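Local coordinates for uncharacterized protein (PDB 4YCS) that is of unknown function but, as a putative lipoprotein fragment of the PnrA-like family, is probably related to substrate-binding components of ABC transporters, at residues 29-34 with 117-122. Numbering follows the deposited sequence.
Sequences LLALNN and GYLAGL
The backbone hydrogen bond from N34 N to L30 O, 2.8 Å, belongs to the regular pattern of helix 22-38, and the N34 side chain starts toward the partner helix at the margin of the contact. There the CB of N34 comes within 4.4 Å of the methyl of A120, a loose apolar touch made by the root of the side chain and not by its amide. The nearest approach lies one turn earlier, where A120 CB rests 3.6 Å from A31 O. This methyl therefore rests mainly on the A31 carbonyl, with N34 CB a more distant side-chain neighbour. No hydrogen bond joins the two segments.

The pair illustrates how small residues bring helices together. A31 and A120 face each other with their CA atoms 5.0 Å apart, and the local axes approach to 8.3 Å while crossing at -42°, running in broadly the same direction. The second part of the contact comes from L119. Its CG is anti to the backbone N (chi1 -176°), and CB, CG and CD2 all lie against the single methyl of A31. The nearest of them, CD2, stands 3.9 Å from A31 CB, so the buried methyl meets the flank of the leucine as well as one of its branches. The interface is small, with 138 Å² buried over both sides.

In the fold, helix 22-38 forms the crossover between the adjacent parallel strands 8-15 and 41-48, and L29 and L32 turn from the contact to pack on these strands. Helix 118-127 follows the short helix 111-115, with S116 OG hydrogen-bonded to Y118 N at the junction. L119 also reaches I109 of strand 106-109 and N114, so the contact links two helices that pack toward opposite edge strands of the parallel sheet.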
ATOM      1  N   LEU A  29      -8.383  -2.043   4.191  1.00 37.27           N
ATOM      2  CA  LEU A  29      -9.215  -0.866   4.132  1.00 39.06           C
ATOM      3  C   LEU A  29      -9.658  -0.354   5.483  1.00 40.22           C
ATOM      4  O   LEU A  29      -9.787   0.854   5.670  1.00 36.38           O
ATOM      5  CB  LEU A  29     -10.414  -1.113   3.242  1.00 40.79           C
ATOM      6  CG  LEU A  29     -10.072  -1.183   1.754  1.00 44.86           C
ATOM      7  CD1 LEU A  29     -11.148  -1.962   0.986  1.00 45.62           C
ATOM      8  CD2 LEU A  29      -9.867   0.230   1.184  1.00 45.69           C
ATOM      9  N   LEU A  30      -9.926  -1.261   6.423  1.00 39.56           N
ATOM     10  CA  LEU A  30     -10.336  -0.878   7.757  1.00 40.77           C
ATOM     11  C   LEU A  30      -9.174  -0.214   8.467  1.00 43.03           C
ATOM     12  O   LEU A  30      -9.348   0.804   9.164  1.00 41.88           O
ATOM     13  CB  LEU A  30     -10.744  -2.110   8.556  1.00 45.22           C
ATOM     14  CG  LEU A  30     -11.065  -1.912  10.051  1.00 50.57           C
ATOM     15  CD1 LEU A  30     -12.280  -0.991  10.259  1.00 50.59           C
ATOM     16  CD2 LEU A  30     -11.266  -3.258  10.783  1.00 51.63           C
ATOM     17  N   ALA A  31      -7.988  -0.802   8.312  1.00 41.15           N
ATOM     18  CA  ALA A  31      -6.770  -0.248   8.902  1.00 41.23           C
ATOM     19  C   ALA A  31      -6.520   1.212   8.457  1.00 40.45           C
ATOM     20  O   ALA A  31      -6.122   2.065   9.266  1.00 40.09           O
ATOM     21  CB  ALA A  31      -5.605  -1.115   8.529  1.00 42.18           C
ATOM     22  N   LEU A  32      -6.779   1.464   7.172  1.00 39.87           N
ATOM     23  CA  LEU A  32      -6.556   2.775   6.562  1.00 39.76           C
ATOM     24  C   LEU A  32      -7.580   3.760   7.105  1.00 39.41           C
ATOM     25  O   LEU A  32      -7.222   4.836   7.604  1.00 41.71           O
ATOM     26  CB  LEU A  32      -6.635   2.686   5.043  1.00 38.84           C
ATOM     27  CG  LEU A  32      -6.342   3.975   4.240  1.00 38.69           C
ATOM     28  CD1 LEU A  32      -4.956   4.494   4.552  1.00 38.67           C
ATOM     29  CD2 LEU A  32      -6.468   3.742   2.738  1.00 39.12           C
ATOM     30  N   ASN A  33      -8.828   3.353   7.092  1.00 39.10           N
ATOM     31  CA  ASN A  33      -9.877   4.126   7.733  1.00 45.16           C
ATOM     32  C   ASN A  33      -9.640   4.447   9.216  1.00 44.82           C
ATOM     33  O   ASN A  33      -9.916   5.561   9.660  1.00 43.86           O
ATOM     34  CB  ASN A  33     -11.220   3.470   7.529  1.00 50.29           C
ATOM     35  CG  ASN A  33     -12.327   4.490   7.420  1.00 62.77           C
ATOM     36  OD1 ASN A  33     -13.034   4.742   8.388  1.00 65.03           O
ATOM     37  ND2 ASN A  33     -12.446   5.131   6.245  1.00 62.22           N
ATOM     38  N   ASN A  34      -9.099   3.490   9.966  1.00 41.68           N
ATOM     39  CA  ASN A  34      -8.771   3.686  11.381  1.00 43.84           C
ATOM     40  C   ASN A  34      -7.621   4.679  11.574  1.00 42.88           C
ATOM     41  O   ASN A  34      -7.636   5.518  12.477  1.00 43.36           O
ATOM     42  CB  ASN A  34      -8.375   2.345  12.041  1.00 46.33           C
ATOM     43  CG  ASN A  34      -9.576   1.428  12.341  1.00 51.65           C
ATOM     44  OD1 ASN A  34     -10.673   1.878  12.591  1.00 45.54           O
ATOM     45  ND2 ASN A  34      -9.331   0.117  12.344  1.00 54.83           N
ATOM     46  N   GLY A 117      -3.970  -4.189  14.005  1.00 52.22           N
ATOM     47  CA  GLY A 117      -3.763  -2.789  14.432  1.00 48.88           C
ATOM     48  C   GLY A 117      -2.366  -2.275  14.075  1.00 45.63           C
ATOM     49  O   GLY A 117      -2.102  -1.087  14.087  1.00 42.77           O
ATOM     50  N   TYR A 118      -1.473  -3.181  13.732  1.00 45.07           N
ATOM     51  CA  TYR A 118      -0.115  -2.839  13.347  1.00 42.98           C
ATOM     52  C   TYR A 118      -0.072  -1.979  12.130  1.00 40.45           C
ATOM     53  O   TYR A 118       0.727  -1.099  12.066  1.00 39.27           O
ATOM     54  CB  TYR A 118       0.697  -4.113  13.048  1.00 44.88           C
ATOM     55  CG  TYR A 118       2.158  -3.885  12.728  1.00 42.83           C
ATOM     56  CD1 TYR A 118       2.570  -3.582  11.459  1.00 42.17           C
ATOM     57  CD2 TYR A 118       3.118  -3.984  13.715  1.00 42.68           C
ATOM     58  CE1 TYR A 118       3.898  -3.375  11.178  1.00 42.58           C
ATOM     59  CE2 TYR A 118       4.442  -3.797  13.432  1.00 41.31           C
ATOM     60  CZ  TYR A 118       4.826  -3.506  12.155  1.00 41.26           C
ATOM     61  OH  TYR A 118       6.156  -3.279  11.881  1.00 48.65           O
ATOM     62  N   LEU A 119      -0.918  -2.254  11.150  1.00 41.62           N
ATOM     63  CA  LEU A 119      -0.887  -1.455   9.942  1.00 41.76           C
ATOM     64  C   LEU A 119      -1.274  -0.015  10.224  1.00 39.21           C
ATOM     65  O   LEU A 119      -0.621   0.906   9.747  1.00 38.16           O
ATOM     66  CB  LEU A 119      -1.763  -2.047   8.847  1.00 42.49           C
ATOM     67  CG  LEU A 119      -1.695  -1.298   7.504  1.00 43.53           C
ATOM     68  CD1 LEU A 119      -0.264  -1.088   7.028  1.00 45.12           C
ATOM     69  CD2 LEU A 119      -2.486  -2.050   6.420  1.00 47.09           C
ATOM     70  N   ALA A 120      -2.319   0.192  11.009  1.00 40.91           N
ATOM     71  CA  ALA A 120      -2.773   1.586  11.313  1.00 42.84           C
ATOM     72  C   ALA A 120      -1.697   2.352  12.049  1.00 40.35           C
ATOM     73  O   ALA A 120      -1.514   3.559  11.866  1.00 40.38           O
ATOM     74  CB  ALA A 120      -4.031   1.540  12.158  1.00 46.34           C
ATOM     75  N   GLY A 121      -0.996   1.610  12.906  1.00 38.32           N
ATOM     76  CA  GLY A 121       0.072   2.154  13.696  1.00 39.06           C
ATOM     77  C   GLY A 121       1.222   2.550  12.803  1.00 37.49           C
ATOM     78  O   GLY A 121       1.810   3.622  12.949  1.00 35.46           O
ATOM     79  N   LEU A 122       1.529   1.662  11.869  1.00 29.17           N
ATOM     80  CA  LEU A 122       2.647   1.917  10.946  1.00 31.86           C
ATOM     81  C   LEU A 122       2.383   3.173  10.132  1.00 32.12           C
ATOM     82  O   LEU A 122       3.270   3.970   9.920  1.00 31.77           O
ATOM     83  CB  LEU A 122       2.838   0.736  10.027  1.00 35.35           C
ATOM     84  CG  LEU A 122       4.009   0.939   9.104  1.00 38.34           C
ATOM     85  CD1 LEU A 122       5.256   0.280   9.653  1.00 43.05           C
ATOM     86  CD2 LEU A 122       3.656   0.425   7.739  1.00 42.10           C
TER